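Local coordinates for protein 2,3-dihydroxy-2,3-dihydrophenylpropionate dehydrogenase (PDB 5XTF) that catalyses the NAD(+)-dependent oxidation of naphthalene cis-dihydrodiol to 1,2-dihydroxynaphthalene, as a tetrameric short-chain dehydrogenase of aromatic hydrocarbon catabolism, at residues Arg41-Ala46 against Pro249-Ala254; Gln24-Thr29 against Ala46-Ser51; His97-Ile102 against Lys148-Ser153; Glu244-Pro249 against Ile267-Gly272. One frame throughout, in Å; residues are numbered along the deposited sequence.

Interaction 1: Arg41-Ala46 against Pro249-Ala254; sequences RSFKLA and PYLLLA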
loop_
_atom_site.group_PDB
_atom_site.type_symbol
_atom_site.label_atom_id
_atom_site.label_comp_id
_atom_site.label_asym_id
_atom_site.label_seq_id
_atom_site.Cartn_x
_atom_site.Cartn_y
_atom_site.Cartn_z
ATOM N N ARG B 41 -31.409 -4.683 -5.655
ATOM C CA ARG B 41 -31.890 -5.988 -6.074
ATOM C C ARG B 41 -31.199 -7.102 -5.302
ATOM O O ARG B 41 -31.835 -8.093 -4.928
ATOM C CB ARG B 41 -31.690 -6.151 -7.576
ATOM C CG ARG B 41 -32.478 -5.138 -8.374
ATOM C CD ARG B 41 -32.125 -5.167 -9.853
ATOM N NE ARG B 41 -32.905 -4.182 -10.597
ATOM C CZ ARG B 41 -32.612 -3.748 -11.820
ATOM N NH1 ARG B 41 -31.537 -4.206 -12.451
ATOM N NH2 ARG B 41 -33.388 -2.841 -12.412
ATOM N N SER B 42 -29.904 -6.949 -5.024
ATOM C CA SER B 42 -29.179 -8.030 -4.364
ATOM C C SER B 42 -29.557 -8.150 -2.895
ATOM O O SER B 42 -29.707 -9.264 -2.375
ATOM C CB SER B 42 -27.676 -7.819 -4.513
ATOM O OG SER B 42 -27.260 -8.306 -5.769
ATOM N N PHE B 43 -29.673 -7.024 -2.195
ATOM C CA PHE B 43 -29.988 -7.097 -0.775
ATOM C C PHE B 43 -31.444 -7.492 -0.569
ATOM O O PHE B 43 -31.764 -8.269 0.344
ATOM C CB PHE B 43 -29.663 -5.766 -0.089
ATOM C CG PHE B 43 -28.207 -5.617 0.310
ATOM C CD1 PHE B 43 -27.270 -5.086 -0.575
ATOM C CD2 PHE B 43 -27.773 -6.004 1.572
ATOM C CE1 PHE B 43 -25.909 -4.946 -0.207
ATOM C CE2 PHE B 43 -26.411 -5.860 1.945
ATOM C CZ PHE B 43 -25.490 -5.338 1.049
ATOM N N LYS B 44 -32.340 -6.989 -1.423
ATOM C CA LYS B 44 -33.727 -7.457 -1.390
ATOM C C LYS B 44 -33.795 -8.962 -1.596
ATOM O O LYS B 44 -34.522 -9.661 -0.886
ATOM C CB LYS B 44 -34.553 -6.746 -2.459
ATOM C CG LYS B 44 -36.030 -6.720 -2.171
ATOM C CD LYS B 44 -36.358 -5.612 -1.197
ATOM C CE LYS B 44 -37.822 -5.667 -0.812
ATOM N NZ LYS B 44 -38.106 -6.865 0.025
ATOM N N LEU B 45 -33.021 -9.481 -2.546
ATOM C CA LEU B 45 -33.043 -10.915 -2.807
ATOM C C LEU B 45 -32.495 -11.712 -1.624
ATOM O O LEU B 45 -32.985 -12.812 -1.340
ATOM C CB LEU B 45 -32.262 -11.211 -4.088
ATOM C CG LEU B 45 -32.301 -12.629 -4.640
ATOM C CD1 LEU B 45 -33.744 -13.068 -4.883
ATOM C CD2 LEU B 45 -31.455 -12.708 -5.912
ATOM N N ALA B 46 -31.515 -11.163 -0.899
ATOM C CA ALA B 46 -30.953 -11.814 0.278
ATOM C C ALA B 46 -31.840 -11.693 1.511
ATOM O O ALA B 46 -31.519 -12.290 2.540
ATOM C CB ALA B 46 -29.561 -11.239 0.586
ATOM N N PRO B 249 -19.087 -8.576 -2.852
ATOM C CA PRO B 249 -18.319 -8.025 -1.719
ATOM C C PRO B 249 -19.149 -7.155 -0.791
ATOM O O PRO B 249 -18.925 -7.174 0.431
ATOM C CB PRO B 249 -17.203 -7.206 -2.399
ATOM C CG PRO B 249 -17.077 -7.794 -3.775
ATOM C CD PRO B 249 -18.471 -8.233 -4.147
ATOM N N TYR B 250 -20.105 -6.392 -1.331
ATOM C CA TYR B 250 -20.967 -5.592 -0.467
ATOM C C TYR B 250 -21.767 -6.481 0.475
ATOM O O TYR B 250 -21.857 -6.200 1.674
ATOM C CB TYR B 250 -21.913 -4.734 -1.300
ATOM C CG TYR B 250 -21.265 -3.639 -2.109
ATOM C CD1 TYR B 250 -21.224 -2.333 -1.644
ATOM C CD2 TYR B 250 -20.751 -3.906 -3.362
ATOM C CE1 TYR B 250 -20.674 -1.332 -2.400
ATOM C CE2 TYR B 250 -20.200 -2.924 -4.127
ATOM C CZ TYR B 250 -20.154 -1.636 -3.647
ATOM O OH TYR B 250 -19.586 -0.656 -4.444
ATOM N N LEU B 251 -22.331 -7.571 -0.047
ATOM C CA LEU B 251 -23.128 -8.473 0.777
ATOM C C LEU B 251 -22.295 -9.087 1.891
ATOM O O LEU B 251 -22.740 -9.159 3.040
ATOM C CB LEU B 251 -23.727 -9.571 -0.092
ATOM C CG LEU B 251 -24.861 -9.179 -1.024
ATOM C CD1 LEU B 251 -25.112 -10.356 -1.962
ATOM C CD2 LEU B 251 -26.114 -8.856 -0.211
ATOM N N LEU B 252 -21.087 -9.562 1.557
ATOM C CA LEU B 252 -20.163 -10.069 2.566
ATOM C C LEU B 252 -19.885 -9.019 3.639
ATOM O O LEU B 252 -19.938 -9.312 4.841
ATOM C CB LEU B 252 -18.853 -10.495 1.892
ATOM C CG LEU B 252 -17.748 -11.351 2.534
ATOM C CD1 LEU B 252 -16.479 -11.177 1.709
ATOM C CD2 LEU B 252 -17.445 -11.042 3.986
ATOM N N LEU B 253 -19.559 -7.791 3.220
ATOM C CA LEU B 253 -19.157 -6.753 4.175
ATOM C C LEU B 253 -20.310 -6.288 5.065
ATOM O O LEU B 253 -20.073 -5.827 6.188
ATOM C CB LEU B 253 -18.550 -5.555 3.437
ATOM C CG LEU B 253 -17.210 -5.741 2.716
ATOM C CD1 LEU B 253 -16.851 -4.474 1.918
ATOM C CD2 LEU B 253 -16.092 -6.090 3.679
ATOM N N ALA B 254 -21.550 -6.378 4.595
ATOM C CA ALA B 254 -22.696 -6.003 5.426
ATOM C C ALA B 254 -23.203 -7.140 6.310
ATOM O O ALA B 254 -23.838 -6.874 7.335
ATOM C CB ALA B 254 -23.844 -5.495 4.550
#

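Interaction 2: Gln24-Thr29 against Ala46-Ser51; sequences QVVSIT and AGYCVS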
loop_
_atom_site.group_PDB
_atom_site.type_symbol
_atom_site.label_atom_id
_atom_site.label_comp_id
_atom_site.label_asym_id
_atom_site.label_seq_id
_atom_site.Cartn_x
_atom_site.Cartn_y
_atom_site.Cartn_z
ATOM N N GLN B 24 -32.818 -7.828 9.070
ATOM C CA GLN B 24 -31.801 -6.824 8.777
ATOM C C GLN B 24 -32.348 -5.780 7.818
ATOM O O GLN B 24 -33.209 -6.067 6.983
ATOM C CB GLN B 24 -30.532 -7.438 8.178
ATOM C CG GLN B 24 -29.834 -8.430 9.084
ATOM C CD GLN B 24 -29.356 -7.799 10.365
ATOM O OE1 GLN B 24 -28.352 -7.095 10.368
ATOM N NE2 GLN B 24 -30.070 -8.047 11.466
ATOM N N VAL B 25 -31.813 -4.563 7.942
ATOM C CA VAL B 25 -32.263 -3.388 7.206
ATOM C C VAL B 25 -31.040 -2.655 6.671
ATOM O O VAL B 25 -30.110 -2.366 7.434
ATOM C CB VAL B 25 -33.087 -2.451 8.103
ATOM C CG1 VAL B 25 -33.343 -1.146 7.395
ATOM C CG2 VAL B 25 -34.385 -3.128 8.534
ATOM N N VAL B 26 -31.048 -2.335 5.377
ATOM C CA VAL B 26 -29.931 -1.650 4.732
ATOM C C VAL B 26 -30.441 -0.409 4.012
ATOM O O VAL B 26 -31.528 -0.423 3.425
ATOM C CB VAL B 26 -29.180 -2.568 3.744
ATOM C CG1 VAL B 26 -30.100 -3.041 2.626
ATOM C CG2 VAL B 26 -27.955 -1.856 3.166
ATOM N N SER B 27 -29.638 0.652 4.023
ATOM C CA SER B 27 -29.977 1.887 3.340
ATOM C C SER B 27 -28.872 2.261 2.356
ATOM O O SER B 27 -27.706 2.336 2.741
ATOM C CB SER B 27 -30.182 2.999 4.355
ATOM O OG SER B 27 -30.566 4.161 3.670
ATOM N N ILE B 28 -29.248 2.545 1.108
ATOM C CA ILE B 28 -28.330 2.621 -0.032
ATOM C C ILE B 28 -28.493 3.974 -0.730
ATOM O O ILE B 28 -29.580 4.272 -1.228
ATOM C CB ILE B 28 -28.614 1.475 -1.023
ATOM C CG1 ILE B 28 -28.599 0.126 -0.292
ATOM C CG2 ILE B 28 -27.661 1.512 -2.220
ATOM C CD1 ILE B 28 -29.158 -1.047 -1.088
ATOM N N THR B 29 -27.426 4.783 -0.789
ATOM C CA THR B 29 -27.428 5.955 -1.674
ATOM C C THR B 29 -26.943 5.567 -3.079
ATOM O O THR B 29 -26.397 4.482 -3.302
ATOM C CB THR B 29 -26.551 7.099 -1.148
ATOM O OG1 THR B 29 -25.171 6.817 -1.435
ATOM C CG2 THR B 29 -26.737 7.331 0.346
ATOM N N ALA B 46 -31.515 -11.163 -0.899
ATOM C CA ALA B 46 -30.953 -11.814 0.278
ATOM C C ALA B 46 -31.840 -11.693 1.511
ATOM O O ALA B 46 -31.519 -12.290 2.540
ATOM C CB ALA B 46 -29.561 -11.239 0.586
ATOM N N GLY B 47 -32.933 -10.936 1.447
ATOM C CA GLY B 47 -33.900 -10.901 2.519
ATOM C C GLY B 47 -33.935 -9.635 3.341
ATOM O O GLY B 47 -34.646 -9.603 4.350
ATOM N N TYR B 48 -33.203 -8.596 2.950
ATOM C CA TYR B 48 -33.161 -7.346 3.704
ATOM C C TYR B 48 -34.401 -6.504 3.450
ATOM O O TYR B 48 -34.997 -6.540 2.371
ATOM C CB TYR B 48 -31.941 -6.496 3.309
ATOM C CG TYR B 48 -30.599 -6.915 3.880
ATOM C CD1 TYR B 48 -29.977 -8.076 3.459
ATOM C CD2 TYR B 48 -29.942 -6.125 4.817
ATOM C CE1 TYR B 48 -28.734 -8.463 3.967
ATOM C CE2 TYR B 48 -28.695 -6.500 5.331
ATOM C CZ TYR B 48 -28.098 -7.670 4.898
ATOM O OH TYR B 48 -26.864 -8.053 5.396
ATOM N N CYS B 49 -34.764 -5.705 4.442
ATOM C CA CYS B 49 -35.570 -4.526 4.175
ATOM C C CYS B 49 -34.632 -3.447 3.663
ATOM O O CYS B 49 -33.555 -3.235 4.235
ATOM C CB CYS B 49 -36.296 -4.057 5.432
ATOM S SG CYS B 49 -37.321 -5.319 6.222
ATOM N N VAL B 50 -35.015 -2.786 2.574
ATOM C CA VAL B 50 -34.120 -1.894 1.845
ATOM C C VAL B 50 -34.748 -0.514 1.766
ATOM O O VAL B 50 -35.911 -0.376 1.370
ATOM C CB VAL B 50 -33.814 -2.428 0.432
ATOM C CG1 VAL B 50 -32.966 -1.419 -0.349
ATOM C CG2 VAL B 50 -33.119 -3.782 0.527
ATOM N N SER B 51 -33.984 0.500 2.138
ATOM C CA SER B 51 -34.316 1.860 1.763
ATOM C C SER B 51 -33.255 2.389 0.813
ATOM O O SER B 51 -32.113 1.910 0.778
ATOM C CB SER B 51 -34.442 2.778 2.976
ATOM O OG SER B 51 -33.182 3.216 3.394
HETATM O O HOH W 1 -26.578 -8.738 7.913
#

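Interaction 3: His97-Ile102 against Lys148-Ser153; sequences HLDCFI and KKTNGS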
loop_
_atom_site.group_PDB
_atom_site.type_symbol
_atom_site.label_atom_id
_atom_site.label_comp_id
_atom_site.label_asym_id
_atom_site.label_seq_id
_atom_site.Cartn_x
_atom_site.Cartn_y
_atom_site.Cartn_z
ATOM N N HIS B 97 -35.322 0.080 12.677
ATOM C CA HIS B 97 -33.901 0.188 12.991
ATOM C C HIS B 97 -33.129 0.220 11.674
ATOM O O HIS B 97 -33.705 0.096 10.590
ATOM C CB HIS B 97 -33.444 -0.979 13.883
ATOM C CG HIS B 97 -33.531 -2.308 13.202
ATOM N ND1 HIS B 97 -34.685 -3.060 13.182
ATOM C CD2 HIS B 97 -32.622 -2.995 12.465
ATOM C CE1 HIS B 97 -34.479 -4.161 12.481
ATOM N NE2 HIS B 97 -33.237 -4.146 12.031
ATOM N N LEU B 98 -31.814 0.401 11.766
ATOM C CA LEU B 98 -30.952 0.403 10.590
ATOM C C LEU B 98 -29.725 -0.433 10.914
ATOM O O LEU B 98 -29.047 -0.165 11.910
ATOM C CB LEU B 98 -30.553 1.828 10.190
ATOM C CG LEU B 98 -29.553 1.960 9.028
ATOM C CD1 LEU B 98 -30.167 1.521 7.692
ATOM C CD2 LEU B 98 -29.061 3.367 8.920
ATOM N N ASP B 99 -29.441 -1.444 10.089
ATOM C CA ASP B 99 -28.269 -2.285 10.326
ATOM C C ASP B 99 -27.052 -1.909 9.489
ATOM O O ASP B 99 -25.926 -2.083 9.955
ATOM C CB ASP B 99 -28.596 -3.762 10.076
ATOM C CG ASP B 99 -29.674 -4.280 11.006
ATOM O OD1 ASP B 99 -29.345 -4.596 12.172
ATOM O OD2 ASP B 99 -30.852 -4.368 10.572
ATOM N N CYS B 100 -27.231 -1.422 8.267
ATOM C CA CYS B 100 -26.103 -1.167 7.387
ATOM C C CYS B 100 -26.388 0.075 6.564
ATOM O O CYS B 100 -27.511 0.264 6.094
ATOM C CB CYS B 100 -25.834 -2.363 6.461
ATOM S SG CYS B 100 -24.342 -2.189 5.404
ATOM N N PHE B 101 -25.390 0.933 6.424
ATOM C CA PHE B 101 -25.474 2.092 5.545
ATOM C C PHE B 101 -24.424 1.946 4.452
ATOM O O PHE B 101 -23.234 1.771 4.749
ATOM C CB PHE B 101 -25.263 3.407 6.301
ATOM C CG PHE B 101 -25.266 4.618 5.399
ATOM C CD1 PHE B 101 -26.448 5.063 4.829
ATOM C CD2 PHE B 101 -24.100 5.298 5.108
ATOM C CE1 PHE B 101 -26.472 6.163 3.991
ATOM C CE2 PHE B 101 -24.122 6.409 4.267
ATOM C CZ PHE B 101 -25.310 6.832 3.712
ATOM N N ILE B 102 -24.866 2.010 3.196
ATOM C CA ILE B 102 -24.001 1.885 2.032
ATOM C C ILE B 102 -23.964 3.239 1.351
ATOM O O ILE B 102 -24.963 3.673 0.760
ATOM C CB ILE B 102 -24.479 0.806 1.057
ATOM C CG1 ILE B 102 -24.537 -0.558 1.746
ATOM C CG2 ILE B 102 -23.581 0.771 -0.167
ATOM C CD1 ILE B 102 -24.898 -1.687 0.809
ATOM N N LYS B 148 -25.228 2.764 15.900
ATOM C CA LYS B 148 -24.758 2.450 17.247
ATOM C C LYS B 148 -25.758 1.605 18.030
ATOM O O LYS B 148 -25.355 0.786 18.870
ATOM C CB LYS B 148 -24.462 3.739 18.012
ATOM C CG LYS B 148 -23.273 4.532 17.488
ATOM C CD LYS B 148 -22.761 5.496 18.562
ATOM C CE LYS B 148 -21.659 6.403 18.025
ATOM N NZ LYS B 148 -21.365 7.520 18.972
ATOM N N LYS B 149 -27.058 1.819 17.794
ATOM C CA LYS B 149 -28.087 1.049 18.480
ATOM C C LYS B 149 -28.106 -0.390 18.007
ATOM O O LYS B 149 -28.466 -1.290 18.770
ATOM C CB LYS B 149 -29.454 1.676 18.251
ATOM C CG LYS B 149 -29.642 3.050 18.885
ATOM C CD LYS B 149 -31.093 3.456 18.663
ATOM C CE LYS B 149 -31.334 4.933 18.792
ATOM N NZ LYS B 149 -32.801 5.188 18.769
ATOM N N THR B 150 -27.715 -0.635 16.766
ATOM C CA THR B 150 -27.667 -1.994 16.254
ATOM C C THR B 150 -26.245 -2.526 16.157
ATOM O O THR B 150 -26.060 -3.678 15.742
ATOM C CB THR B 150 -28.332 -2.052 14.880
ATOM O OG1 THR B 150 -27.615 -1.184 13.988
ATOM C CG2 THR B 150 -29.798 -1.578 14.970
ATOM N N ASN B 151 -25.248 -1.715 16.531
ATOM C CA ASN B 151 -23.836 -1.998 16.303
ATOM C C ASN B 151 -23.637 -2.502 14.877
ATOM O O ASN B 151 -23.174 -3.619 14.624
ATOM C CB ASN B 151 -23.298 -2.979 17.346
ATOM C CG ASN B 151 -23.254 -2.378 18.745
ATOM O OD1 ASN B 151 -23.709 -1.241 18.996
ATOM N ND2 ASN B 151 -22.716 -3.150 19.677
ATOM N N GLY B 152 -24.026 -1.653 13.941
ATOM C CA GLY B 152 -24.121 -2.032 12.553
ATOM C C GLY B 152 -22.848 -1.764 11.797
ATOM O O GLY B 152 -21.767 -1.637 12.376
ATOM N N SER B 153 -22.973 -1.671 10.475
ATOM C CA SER B 153 -21.784 -1.417 9.675
ATOM C C SER B 153 -22.030 -0.327 8.636
ATOM O O SER B 153 -23.160 0.108 8.390
ATOM C CB SER B 153 -21.285 -2.709 9.000
ATOM O OG SER B 153 -22.167 -3.149 7.992
#

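Interaction 4: Glu244-Pro249 against Ile267-Gly272; sequences EDVVAP and ISIDGG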
loop_
_atom_site.group_PDB
_atom_site.type_symbol
_atom_site.label_atom_id
_atom_site.label_comp_id
_atom_site.label_asym_id
_atom_site.label_seq_id
_atom_site.Cartn_x
_atom_site.Cartn_y
_atom_site.Cartn_z
ATOM N N GLU B 244 -24.154 -5.986 -12.134
ATOM C CA GLU B 244 -24.680 -7.160 -11.443
ATOM C C GLU B 244 -23.576 -8.091 -10.965
ATOM O O GLU B 244 -23.812 -8.903 -10.067
ATOM C CB GLU B 244 -25.635 -7.939 -12.363
ATOM C CG GLU B 244 -24.946 -9.036 -13.203
ATOM C CD GLU B 244 -25.843 -9.655 -14.279
ATOM O OE1 GLU B 244 -26.583 -8.903 -14.951
ATOM O OE2 GLU B 244 -25.802 -10.898 -14.458
ATOM N N ASP B 245 -22.386 -7.995 -11.546
ATOM C CA ASP B 245 -21.313 -8.924 -11.231
ATOM C C ASP B 245 -20.498 -8.520 -10.014
ATOM O O ASP B 245 -19.753 -9.356 -9.486
ATOM C CB ASP B 245 -20.353 -9.071 -12.421
ATOM C CG ASP B 245 -21.012 -9.685 -13.651
ATOM O OD1 ASP B 245 -21.846 -10.618 -13.520
ATOM O OD2 ASP B 245 -20.683 -9.222 -14.767
ATOM N N VAL B 246 -20.613 -7.281 -9.544
ATOM C CA VAL B 246 -19.660 -6.770 -8.571
ATOM C C VAL B 246 -20.286 -6.587 -7.185
ATOM O O VAL B 246 -19.672 -5.969 -6.312
ATOM C CB VAL B 246 -18.996 -5.477 -9.076
ATOM C CG1 VAL B 246 -18.444 -5.694 -10.485
ATOM C CG2 VAL B 246 -19.969 -4.306 -9.056
ATOM N N VAL B 247 -21.467 -7.162 -6.937
ATOM C CA VAL B 247 -22.182 -6.880 -5.692
ATOM C C VAL B 247 -21.822 -7.808 -4.536
ATOM O O VAL B 247 -22.051 -7.441 -3.374
ATOM C CB VAL B 247 -23.705 -6.941 -5.906
ATOM C CG1 VAL B 247 -24.141 -5.886 -6.919
ATOM C CG2 VAL B 247 -24.126 -8.339 -6.347
ATOM N N ALA B 248 -21.296 -9.006 -4.807
ATOM C CA ALA B 248 -21.017 -9.940 -3.720
ATOM C C ALA B 248 -20.165 -9.347 -2.598
ATOM O O ALA B 248 -20.503 -9.587 -1.427
ATOM C CB ALA B 248 -20.375 -11.226 -4.272
ATOM N N PRO B 249 -19.087 -8.576 -2.852
ATOM C CA PRO B 249 -18.319 -8.025 -1.719
ATOM C C PRO B 249 -19.149 -7.155 -0.791
ATOM O O PRO B 249 -18.925 -7.174 0.431
ATOM C CB PRO B 249 -17.203 -7.206 -2.399
ATOM C CG PRO B 249 -17.077 -7.794 -3.775
ATOM C CD PRO B 249 -18.471 -8.233 -4.147
ATOM N N ILE B 267 -12.143 -4.254 -0.445
ATOM C CA ILE B 267 -12.186 -5.391 -1.353
ATOM C C ILE B 267 -12.184 -4.861 -2.784
ATOM O O ILE B 267 -13.172 -4.274 -3.239
ATOM C CB ILE B 267 -13.416 -6.277 -1.082
ATOM C CG1 ILE B 267 -13.320 -6.885 0.323
ATOM C CG2 ILE B 267 -13.574 -7.339 -2.170
ATOM C CD1 ILE B 267 -14.490 -7.733 0.723
ATOM N N SER B 268 -11.078 -5.063 -3.497
ATOM C CA SER B 268 -11.007 -4.731 -4.917
ATOM C C SER B 268 -11.751 -5.758 -5.747
ATOM O O SER B 268 -11.614 -6.967 -5.539
ATOM C CB SER B 268 -9.556 -4.678 -5.400
ATOM O OG SER B 268 -8.886 -3.601 -4.789
ATOM N N ILE B 269 -12.515 -5.271 -6.717
ATOM C CA ILE B 269 -13.197 -6.137 -7.666
ATOM C C ILE B 269 -13.160 -5.423 -9.013
ATOM O O ILE B 269 -14.056 -4.643 -9.352
ATOM C CB ILE B 269 -14.626 -6.484 -7.186
ATOM C CG1 ILE B 269 -15.365 -7.310 -8.235
ATOM C CG2 ILE B 269 -15.418 -5.237 -6.792
ATOM C CD1 ILE B 269 -16.525 -8.116 -7.675
ATOM N N ASP B 270 -12.100 -5.683 -9.792
ATOM C CA ASP B 270 -11.755 -4.831 -10.921
ATOM C C ASP B 270 -11.185 -5.602 -12.105
ATOM O O ASP B 270 -10.583 -4.988 -12.994
ATOM C CB ASP B 270 -10.733 -3.787 -10.482
ATOM C CG ASP B 270 -9.483 -4.410 -9.849
ATOM O OD1 ASP B 270 -9.327 -5.662 -9.856
ATOM O OD2 ASP B 270 -8.635 -3.634 -9.348
ATOM N N GLY B 271 -11.323 -6.926 -12.125
ATOM C CA GLY B 271 -10.796 -7.700 -13.226
ATOM C C GLY B 271 -9.295 -7.644 -13.357
ATOM O O GLY B 271 -8.769 -7.927 -14.437
ATOM N N GLY B 272 -8.590 -7.289 -12.281
ATOM C CA GLY B 272 -7.148 -7.191 -12.292
ATOM C C GLY B 272 -6.617 -5.840 -12.684
ATOM O O GLY B 272 -5.397 -5.685 -12.796
#

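Interaction 1: Arg41-Ala46 against Pro249-Ala254
Leu251 sets its CD2 methyl over the face of the Phe43 ring. This is a CH-pi contact. CD2 stands 3.6 Å from the centroid of the Phe43 ring and only 6° off the ring normal. All six ring carbons therefore lie at nearly the same distance from the methyl. The two side chains slide past each other in opposite directions. Phe43 has CG anti to its carbonyl carbon (chi1 -84°), and the end of its ring comes closer to residues 249-254 than its CB does.

At the ring edge, near its plane, lie Ala254 CB, 3.7 Å from Phe43 CE2, and the carbonyl oxygen Tyr250 O. Two further contacts are apolar. Tyr250 CB touches Phe43 CE1 at 4.1 Å. The Tyr250 ring leads away, and its OH bonds to Thr157 OG1. At the margin, Ala46 CB reaches Leu251 CD2 at 4.3 Å.

The contact joins helix 34-46 to helix 248-254 on one side of the parallel Rossmann sheet of this short-chain dehydrogenase. The axes of the two short segments pass 10.7 Å apart at -52°. Phe43 and Leu251 together bridge this wide gap, and Tyr48 meets the Phe43 ring edge-to-face.

No hydrogen bond crosses between the segments. The two helices are held here by dispersion and shape, with one aromatic ring and one leucine methyl at the centre.

Interaction 2: Gln24-Thr29 against Ala46-Ser51
Tyr48 lays its ring obliquely against Gln24 and Val26. Its CE2 lies 3.5 Å from Gln24 CB, and its CD2 is 3.8 Å from Val26 CG1. The Val26 and Tyr48 side chains cross at about a right angle. Val26 CG1 sits between its backbone N and carbonyl carbon (chi1 61°). There it also meets Val50 CG2 at 3.8 Å, the two valines side by side and pointing the same way. Tyr48 OH is 2.6 Å from a water, which also makes a weak bond to Gln24 OE1, itself bonded to Arg256. An alanine in place of Tyr48 would probably leave Gln24 CB and Val26 CG1 without the ring and the water without its hydroxyl partner.

Strands 25-28 and 49-54 are the parallel pair of the first beta-alpha-beta unit of the Rossmann fold, with helix 34-46 as the crossover. Gly47 ends that helix in a Schellman motif. Four backbone bonds join the strands. Val26 takes part in two of them: its N donates to Cys49 O at 2.9 Å, and its O accepts from Ser51 N.

On the opposite face of the sheet, Val25 CG2 packs on Cys49 CB. Further along, Ser27 OG donates to Ser51 OG at 2.8 Å. Ser51 OG is also bonded to Thr91 OG1.

Interaction 3: His97-Ile102 against Lys148-Ser153
Thr150 reaches across to Leu98 with its hydroxyl. Its OG1 donates to Leu98 O at 2.7 Å, tilted 21° from the carbonyl plane. OG1 sits between the backbone N and the carbonyl carbon of Thr150 (chi1 61°). This leaves CG2 anti to the carbonyl carbon, where it meets His97.

The tight part is this bond and the backbone pairing next to it. Ser153 N donates to Asp99 O at 3.0 Å, in the carbonyl plane. Phe101 N donates to Ser153 O at 3.1 Å. These bonds start the parallel pairing of strands 100-103 and 153-157, neighbours in the Rossmann sheet. Gly152 CA lies 3.2 Å from Asp99 O. A CB on Gly152 would point at this carbonyl and clash with it. Cys100 SG and Ser153 OG stand 3.5 Å apart on the same face of the sheet.

Round the Thr150 methyl the packing is looser. His97 and Asp99 each cross the Thr150 side chain at about a right angle. Thr150 CG2 touches His97 CB at 3.9 Å, and Thr150 CB lies as far from Asp99 OD1. Thr150 and His97 are both partly exposed here. His97 NE2 bonds to Gln23 O, with a weak second bond to Asp99 OD2.

Asp99 OD1 forms a salt bridge with Arg256, whose NH2 also bonds to Thr150 O. The buried Asp99 carboxylate is thus paired with a positive charge, which would probably help to keep it ionised. The same guanidinium ties both segments together, through Asp99 OD1 and Thr150 O.

Interaction 4: Glu244-Pro249 against Ile267-Gly272
In the Rossmann sheet of this dehydrogenase, strand 266-269 lies at the edge within the chain, and the start of helix 248-254 packs on it. Two isoleucines of the strand carry the contact. Ile267 and Ile269 both turn toward residues 244-249, while Ser268 between them points away.

Ile269 CD1 makes the contact with Val246. Its CG1 is anti to the backbone N (chi1 176°), and CD1 then comes 3.5 Å from Val246 CA and 3.9 Å from Val246 CB. The two side chains cross at a slant. The same methyl meets Pro249 CG at 4.0 Å, here with the side chains at about a right angle. An alanine in place of Ile269 would probably open a gap between Val246 and the Pro249 ring, which share its CD1 as a neighbour.

Val246 also touches Ile35, an NAD(+)-binding residue, so this packing borders the cofactor site. A second subunit also reaches this strand: Ile267 packs on Ile267 of that subunit, and Ser268 O is hydrogen-bonded to its Thr265 OG1.

After the strand the chain turns. Asp270 OD1 accepts from Gly272 N at 3.0 Å, an Asx turn, with the donor above the carboxylate plane. Closer to the helix, Ile267 CG2 rests 3.6 Å from Pro249 CB.

Interactions 2 and 3 belong to the sheet and rest on backbone hydrogen bonds between parallel strands. They meet where strand 25-28 lies beside strand 100-103, and Val25 N bonds to Asp99 OD2. Interactions 1 and 4 are apolar, with no hydrogen bond across either. Both use helix 248-254 and share Pro249. Interaction 1 joins it to another helix, interaction 4 to the far strand of the sheet. Interactions 2, 3 and 4 are buried, while interaction 1 is only partly so. Phe43 of interaction 1 also packs on Val26 of interaction 2 and Ile102 of interaction 3. Interaction 3 adds a salt bridge from the buried Asp99, and interaction 4 has the most residues within reach of a second subunit.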